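Local structure of enoyl-CoA hydratase subunit I (Geobacillus kaustophilus, 2QQ3) at the interface of chains A and B and the interface of chains A and C. The protein catalyses, as an enoyl-CoA hydratase of the crotonase-like family, the addition of water across the double bond of enoyl-CoA thioesters. Sequence-based numbering; all coordinates share one arbitrary frame. Chains: chain A/B/C, Enoyl-CoA hydratase subunit I.

Contact 1: the interface of chains A and B. Residues chain A 95, 203, 206-207, 210, 233; chain B 80-81, 83.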
ATOM      1  N   LYS A  95      21.023  10.333  -1.442  1.00  8.58           N
ATOM      2  CA  LYS A  95      20.447  10.914  -2.650  1.00 12.32           C
ATOM      3  C   LYS A  95      21.403  11.160  -3.813  1.00 12.12           C
ATOM      4  O   LYS A  95      20.970  11.393  -4.940  1.00 13.98           O
ATOM      5  CB  LYS A  95      19.702  12.204  -2.289  1.00 10.76           C
ATOM      6  CG  LYS A  95      18.450  11.942  -1.429  1.00 14.86           C
ATOM      7  CD  LYS A  95      17.637  13.196  -1.184  1.00 16.32           C
ATOM      8  CE  LYS A  95      16.486  12.922  -0.215  1.00 13.43           C
ATOM      9  NZ  LYS A  95      15.524  11.933  -0.770  1.00 16.05           N
ATOM     10  N   LEU A 203      20.244  18.649  -9.934  1.00 13.26           N
ATOM     11  CA  LEU A 203      18.896  18.595  -9.375  1.00 14.66           C
ATOM     12  C   LEU A 203      18.026  17.584 -10.100  1.00 13.13           C
ATOM     13  O   LEU A 203      17.268  16.842  -9.469  1.00 11.76           O
ATOM     14  CB  LEU A 203      18.234  19.981  -9.424  1.00 15.78           C
ATOM     15  CG  LEU A 203      18.655  20.921  -8.294  1.00 23.16           C
ATOM     16  CD1 LEU A 203      18.115  22.326  -8.550  1.00 26.32           C
ATOM     17  CD2 LEU A 203      18.138  20.367  -6.966  1.00 22.94           C
ATOM     18  N   ARG A 206      18.914  14.067  -9.096  1.00 10.72           N
ATOM     19  CA  ARG A 206      18.428  13.896  -7.738  1.00 12.54           C
ATOM     20  C   ARG A 206      16.930  13.573  -7.712  1.00 14.16           C
ATOM     21  O   ARG A 206      16.519  12.551  -7.162  1.00 11.70           O
ATOM     22  CB  ARG A 206      18.696  15.185  -6.952  1.00 12.15           C
ATOM     23  CG  ARG A 206      18.420  15.124  -5.451  1.00 14.48           C
ATOM     24  CD  ARG A 206      18.547  16.534  -4.865  1.00 11.73           C
ATOM     25  NE  ARG A 206      18.403  16.622  -3.413  1.00 11.95           N
ATOM     26  CZ  ARG A 206      19.287  16.158  -2.532  1.00 15.20           C
ATOM     27  NH1 ARG A 206      20.393  15.551  -2.944  1.00 12.46           N
ATOM     28  NH2 ARG A 206      19.081  16.338  -1.234  1.00 15.39           N
ATOM     29  N   LEU A 207      16.122  14.444  -8.312  1.00  9.27           N
ATOM     30  CA  LEU A 207      14.673  14.253  -8.315  1.00 11.55           C
ATOM     31  C   LEU A 207      14.198  13.093  -9.180  1.00 13.02           C
ATOM     32  O   LEU A 207      13.181  12.471  -8.882  1.00 14.66           O
ATOM     33  CB  LEU A 207      13.975  15.558  -8.708  1.00  7.08           C
ATOM     34  CG  LEU A 207      13.718  16.509  -7.522  1.00 16.61           C
ATOM     35  CD1 LEU A 207      14.916  16.542  -6.581  1.00 16.54           C
ATOM     36  CD2 LEU A 207      13.404  17.899  -8.036  1.00 16.66           C
ATOM     37  N   GLU A 210      14.613  10.054  -7.079  1.00  9.61           N
ATOM     38  CA  GLU A 210      13.543   9.898  -6.102  1.00 11.21           C
ATOM     39  C   GLU A 210      12.292   9.339  -6.754  1.00 14.36           C
ATOM     40  O   GLU A 210      11.638   8.461  -6.188  1.00 14.75           O
ATOM     41  CB  GLU A 210      13.187  11.227  -5.443  1.00 13.56           C
ATOM     42  CG  GLU A 210      14.274  11.841  -4.595  1.00 16.22           C
ATOM     43  CD  GLU A 210      13.778  13.065  -3.842  1.00 22.82           C
ATOM     44  OE1 GLU A 210      13.048  13.887  -4.446  1.00 18.25           O
ATOM     45  OE2 GLU A 210      14.118  13.209  -2.650  1.00 25.53           O
ATOM     46  N   LEU A 233       9.095  21.595  -8.725  1.00 14.15           N
ATOM     47  CA  LEU A 233      10.278  22.075  -8.023  1.00 16.86           C
ATOM     48  C   LEU A 233      11.446  22.419  -8.933  1.00 13.89           C
ATOM     49  O   LEU A 233      12.194  23.358  -8.661  1.00 16.52           O
ATOM     50  CB  LEU A 233      10.722  21.048  -6.977  1.00 16.23           C
ATOM     51  CG  LEU A 233       9.846  21.025  -5.720  1.00 21.63           C
ATOM     52  CD1 LEU A 233      10.265  19.886  -4.800  1.00 22.26           C
ATOM     53  CD2 LEU A 233       9.970  22.356  -5.005  1.00 18.67           C
TER
ATOM     54  N   GLU B  80      15.548  21.948  -0.716  1.00 14.49           N
ATOM     55  CA  GLU B  80      15.739  20.637  -1.329  1.00 15.95           C
ATOM     56  C   GLU B  80      17.135  20.079  -1.035  1.00 14.00           C
ATOM     57  O   GLU B  80      17.276  18.918  -0.639  1.00 14.37           O
ATOM     58  CB  GLU B  80      15.511  20.745  -2.843  1.00 15.26           C
ATOM     59  CG  GLU B  80      15.791  19.469  -3.645  1.00 15.95           C
ATOM     60  CD  GLU B  80      14.985  18.264  -3.172  1.00 22.89           C
ATOM     61  OE1 GLU B  80      13.737  18.363  -3.093  1.00 14.18           O
ATOM     62  OE2 GLU B  80      15.606  17.212  -2.892  1.00 15.52           O
ATOM     63  N   TRP B  81      18.165  20.901  -1.219  1.00 11.78           N
ATOM     64  CA  TRP B  81      19.529  20.457  -0.949  1.00 14.26           C
ATOM     65  C   TRP B  81      19.757  20.270   0.550  1.00 16.41           C
ATOM     66  O   TRP B  81      20.470  19.360   0.962  1.00 14.10           O
ATOM     67  CB  TRP B  81      20.562  21.454  -1.505  1.00 12.09           C
ATOM     68  CG  TRP B  81      20.763  21.365  -3.000  1.00 15.44           C
ATOM     69  CD1 TRP B  81      20.550  22.357  -3.919  1.00 18.16           C
ATOM     70  CD2 TRP B  81      21.218  20.223  -3.747  1.00 15.11           C
ATOM     71  NE1 TRP B  81      20.840  21.905  -5.183  1.00 18.42           N
ATOM     72  CE2 TRP B  81      21.252  20.600  -5.106  1.00 21.20           C
ATOM     73  CE3 TRP B  81      21.598  18.922  -3.397  1.00 14.34           C
ATOM     74  CZ2 TRP B  81      21.652  19.717  -6.122  1.00 23.06           C
ATOM     75  CZ3 TRP B  81      21.999  18.043  -4.408  1.00 17.84           C
ATOM     76  CH2 TRP B  81      22.020  18.448  -5.752  1.00 21.26           C
ATOM     77  N   ASN B  83      17.577  19.331   2.933  1.00 12.95           N
ATOM     78  CA  ASN B  83      16.957  18.088   3.391  1.00 12.79           C
ATOM     79  C   ASN B  83      16.931  18.066   4.918  1.00 14.12           C
ATOM     80  O   ASN B  83      17.301  17.070   5.546  1.00 16.00           O
ATOM     81  CB  ASN B  83      17.752  16.889   2.854  1.00 10.33           C
ATOM     82  CG  ASN B  83      17.015  15.573   3.026  1.00 12.59           C
ATOM     83  OD1 ASN B  83      15.830  15.550   3.342  1.00 12.92           O
ATOM     84  ND2 ASN B  83      17.716  14.471   2.804  1.00 10.41           N
TER
HETATM   85  O   HOH W   1      14.402  15.544  -1.409  1.00 20.69           O
HETATM   86  O   HOH W   2      20.247  15.022   1.377  1.00 29.23           O

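Contact 2: the interface of chains A and C. Residues chain A 71, 79, 85, 137-140; chain C 231, 235, 244.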
ATOM      1  N   MET A  71      29.644 -13.791  12.832  1.00 17.30           N
ATOM      2  CA  MET A  71      28.222 -14.146  12.811  1.00 25.11           C
ATOM      3  C   MET A  71      27.869 -15.536  13.351  1.00 20.38           C
ATOM      4  O   MET A  71      26.793 -15.740  13.918  1.00 19.13           O
ATOM      5  CB  MET A  71      27.708 -14.110  11.376  1.00 26.58           C
ATOM      6  CG  MET A  71      26.964 -12.886  10.970  1.00 30.05           C
ATOM      7  SD  MET A  71      25.930 -13.337   9.566  1.00 35.34           S
ATOM      8  CE  MET A  71      27.117 -13.421   8.250  1.00 25.75           C
ATOM      9  N   LEU A  79      21.207 -10.093  17.684  1.00 15.97           N
ATOM     10  CA  LEU A  79      20.986  -9.479  16.375  1.00 15.22           C
ATOM     11  C   LEU A  79      19.928  -8.375  16.443  1.00 16.59           C
ATOM     12  O   LEU A  79      20.069  -7.319  15.818  1.00 16.17           O
ATOM     13  CB  LEU A  79      20.583 -10.550  15.347  1.00 15.24           C
ATOM     14  CG  LEU A  79      21.720 -11.469  14.890  1.00 16.87           C
ATOM     15  CD1 LEU A  79      21.190 -12.604  14.033  1.00 12.50           C
ATOM     16  CD2 LEU A  79      22.739 -10.651  14.106  1.00 18.36           C
ATOM     17  N   PHE A  85      21.407  -3.923  10.133  1.00 10.67           N
ATOM     18  CA  PHE A  85      20.911  -3.545   8.829  1.00 14.15           C
ATOM     19  C   PHE A  85      20.453  -2.103   8.764  1.00 10.87           C
ATOM     20  O   PHE A  85      20.074  -1.613   7.706  1.00 13.21           O
ATOM     21  CB  PHE A  85      19.829  -4.532   8.399  1.00 14.20           C
ATOM     22  CG  PHE A  85      20.340  -5.940   8.306  1.00 16.37           C
ATOM     23  CD1 PHE A  85      21.331  -6.266   7.387  1.00 11.47           C
ATOM     24  CD2 PHE A  85      19.897  -6.921   9.185  1.00 12.05           C
ATOM     25  CE1 PHE A  85      21.882  -7.550   7.350  1.00 18.26           C
ATOM     26  CE2 PHE A  85      20.440  -8.207   9.156  1.00 15.41           C
ATOM     27  CZ  PHE A  85      21.433  -8.520   8.238  1.00 13.63           C
ATOM     28  N   VAL A 137      21.114 -19.968   6.393  1.00 16.75           N
ATOM     29  CA  VAL A 137      20.419 -18.691   6.562  1.00 16.43           C
ATOM     30  C   VAL A 137      19.863 -18.110   5.252  1.00 15.26           C
ATOM     31  O   VAL A 137      19.476 -18.858   4.350  1.00 14.88           O
ATOM     32  CB  VAL A 137      21.321 -17.643   7.278  1.00 14.93           C
ATOM     33  CG1 VAL A 137      21.703 -18.159   8.674  1.00 13.35           C
ATOM     34  CG2 VAL A 137      22.559 -17.351   6.452  1.00 15.20           C
ATOM     35  N   MET A 138      19.802 -16.783   5.159  1.00 12.38           N
ATOM     36  CA  MET A 138      19.258 -16.116   3.970  1.00 14.94           C
ATOM     37  C   MET A 138      19.824 -14.706   3.875  1.00 11.90           C
ATOM     38  O   MET A 138      20.463 -14.225   4.812  1.00  8.75           O
ATOM     39  CB  MET A 138      17.732 -16.011   4.087  1.00 11.25           C
ATOM     40  CG  MET A 138      17.290 -15.129   5.252  1.00 15.60           C
ATOM     41  SD  MET A 138      15.519 -15.141   5.587  1.00 18.49           S
ATOM     42  CE  MET A 138      14.942 -13.892   4.439  1.00 14.90           C
ATOM     43  N   PRO A 139      19.620 -14.032   2.729  1.00 13.73           N
ATOM     44  CA  PRO A 139      20.146 -12.666   2.632  1.00 15.33           C
ATOM     45  C   PRO A 139      19.396 -11.832   3.670  1.00 14.67           C
ATOM     46  O   PRO A 139      18.198 -12.036   3.875  1.00 14.65           O
ATOM     47  CB  PRO A 139      19.802 -12.262   1.199  1.00 12.82           C
ATOM     48  CG  PRO A 139      19.889 -13.575   0.454  1.00 10.51           C
ATOM     49  CD  PRO A 139      19.167 -14.519   1.409  1.00 11.58           C
ATOM     50  N   GLY A 140      20.090 -10.910   4.330  1.00 13.90           N
ATOM     51  CA  GLY A 140      19.434 -10.100   5.345  1.00 10.90           C
ATOM     52  C   GLY A 140      19.533  -8.603   5.115  1.00 14.76           C
ATOM     53  O   GLY A 140      18.986  -7.811   5.889  1.00 13.97           O
TER
ATOM     54  N   PHE C 231      15.675 -13.158   9.110  1.00 11.51           N
ATOM     55  CA  PHE C 231      17.117 -13.359   9.210  1.00 12.19           C
ATOM     56  C   PHE C 231      17.435 -13.623  10.692  1.00 11.99           C
ATOM     57  O   PHE C 231      18.144 -14.575  11.022  1.00 13.68           O
ATOM     58  CB  PHE C 231      17.862 -12.105   8.729  1.00 10.82           C
ATOM     59  CG  PHE C 231      19.360 -12.252   8.711  1.00 16.97           C
ATOM     60  CD1 PHE C 231      20.006 -12.881   7.644  1.00 10.94           C
ATOM     61  CD2 PHE C 231      20.128 -11.767   9.762  1.00 13.27           C
ATOM     62  CE1 PHE C 231      21.397 -13.022   7.630  1.00 14.01           C
ATOM     63  CE2 PHE C 231      21.517 -11.906   9.752  1.00 14.94           C
ATOM     64  CZ  PHE C 231      22.149 -12.534   8.682  1.00 11.88           C
ATOM     65  N   PHE C 235      18.735 -17.580  13.288  1.00 15.07           N
ATOM     66  CA  PHE C 235      19.851 -17.789  14.201  1.00 14.29           C
ATOM     67  C   PHE C 235      19.461 -18.480  15.502  1.00 19.63           C
ATOM     68  O   PHE C 235      20.274 -18.591  16.423  1.00 15.57           O
ATOM     69  CB  PHE C 235      20.578 -16.467  14.473  1.00 16.62           C
ATOM     70  CG  PHE C 235      21.453 -16.028  13.333  1.00 12.61           C
ATOM     71  CD1 PHE C 235      20.896 -15.490  12.179  1.00 15.65           C
ATOM     72  CD2 PHE C 235      22.833 -16.215  13.387  1.00 16.59           C
ATOM     73  CE1 PHE C 235      21.698 -15.144  11.090  1.00 14.46           C
ATOM     74  CE2 PHE C 235      23.643 -15.876  12.306  1.00 18.16           C
ATOM     75  CZ  PHE C 235      23.076 -15.338  11.152  1.00 17.12           C
ATOM     76  N   MET C 244      27.073 -22.627   9.395  1.00 19.64           N
ATOM     77  CA  MET C 244      28.208 -21.716   9.451  1.00 21.35           C
ATOM     78  C   MET C 244      29.436 -22.376  10.060  1.00 23.74           C
ATOM     79  O   MET C 244      30.566 -22.051   9.700  1.00 24.69           O
ATOM     80  CB  MET C 244      27.845 -20.451  10.238  1.00 22.31           C
ATOM     81  CG  MET C 244      26.666 -19.686   9.645  1.00 21.42           C
ATOM     82  SD  MET C 244      26.517 -18.014  10.292  1.00 20.99           S
ATOM     83  CE  MET C 244      25.616 -17.206   8.939  1.00 25.00           C
TER

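Contact 1: the interface of chains A and B
A:Arg206 and B:Glu80 meet tip to tip in a salt bridge, with NE of the guanidinium 2.9 Å from the carboxylate oxygen OE2. The bond is moderately bent (152° at the hydrogen), uses the anti lone pair of OE2, and joins planes turned 74° apart. A second nitrogen, NH2 of A:Arg206, donates to the main-chain O of B:Glu80 at 3.2 Å, so the guanidinium grips B:Glu80 side-on through two different atoms. The anti chi1 of B:Glu80 and the bend at chi2 (57°) bring its carboxylate back to the same guanidinium that binds the main-chain O.

The indole meets the guanidinium tilted, by a rim atom and not as a parallel stack: B:Trp81 CE3 sits over the rim of one face, 3.7 Å from A:Arg206 CZ, and A:Lys95 CD lies over the other. A:Leu203 CD2 packs on a face of the indole, 3.6 Å from B:Trp81 CE2, while A:Leu207 CD1 touches the B:Glu80 carboxylate carbon.

Farther out, A:Lys95 NZ bonds A:Glu210 OE2 at 2.7 Å within chain A. Water 1 joins that same OE2 to B:Glu80 OE2; the two oxygens stand 4.3 Å apart, and the nearby cationic groups probably ease their repulsion. Water 2 links A:Arg206 NH2 to B:Asn83 ND2. The patch and its two-fold twin thus pin helix 202-217 of one subunit to helix 76-82 of the other, probably helping to hold the hexamer together.

Contact 2: the interface of chains A and C
The main chain is almost fully extended at A:Met138 (psi 169°), which brings its carbonyl O in plane against the edge of the C:Phe231 ring, 3.2 Å from CD1; this is a contact rather than a hydrogen bond. A:Gly140 CA follows at 3.7 Å from the same CD1.

C:Phe231 reaches across from helix 220-234 with CG anti to its backbone N (chi1 -176°). A:Phe85 meets one face of this ring with its own CE2-CZ edge, the planes at 90° and CE2 3.6 Å from C:Phe231 CD2. Over the opposite face lies CE1 of C:Phe235, from the same chain, so the ring is held from both sides. An alanine in place of C:Phe231 would probably open a gap between A:Phe85 and C:Phe235, leaving the A:Phe85 edge without its aromatic face.

C:Phe235 is covered in turn by A:Leu79, whose CD1 methyl stands 3.7 Å from the ring centroid in a CH-pi contact. From the other side of the ring plane, A:Val137 CG1 meets the rim at CE1. No polar bond crosses the patch, a largely apolar seam that probably helps join two subunits of the six-copy assembly. A:Met138 to A:Gly140 belong to the conserved glycine-rich segment of the crotonase family, which the neighbouring subunit may help to steady. The A:Met71 thioether bridges the loop after helix 220-234 and helix 238-248 of chain C, its SD 3.8 Å from C:Phe235 CZ and 3.9 Å from C:Met244 CE.

Contact 1 and contact 2 lie about 34 Å apart, measured between the centres of their C-alpha atoms, and join chain A to different partners. Because every chain is the same protein, two elements recur: helix 76-82 serves contact 1 through its charged and indole residues and contact 2 through its leucine, while helix 220-234 supplies a peripheral leucine to one and the central phenylalanine to the other. Contact 1, with its salt bridge and waters, belongs to a two-fold interface; the largely apolar contact 2 lies in one that is not an exact two-fold. In the six-copy deposited assembly, displacement of either helix could be felt at both kinds of interface.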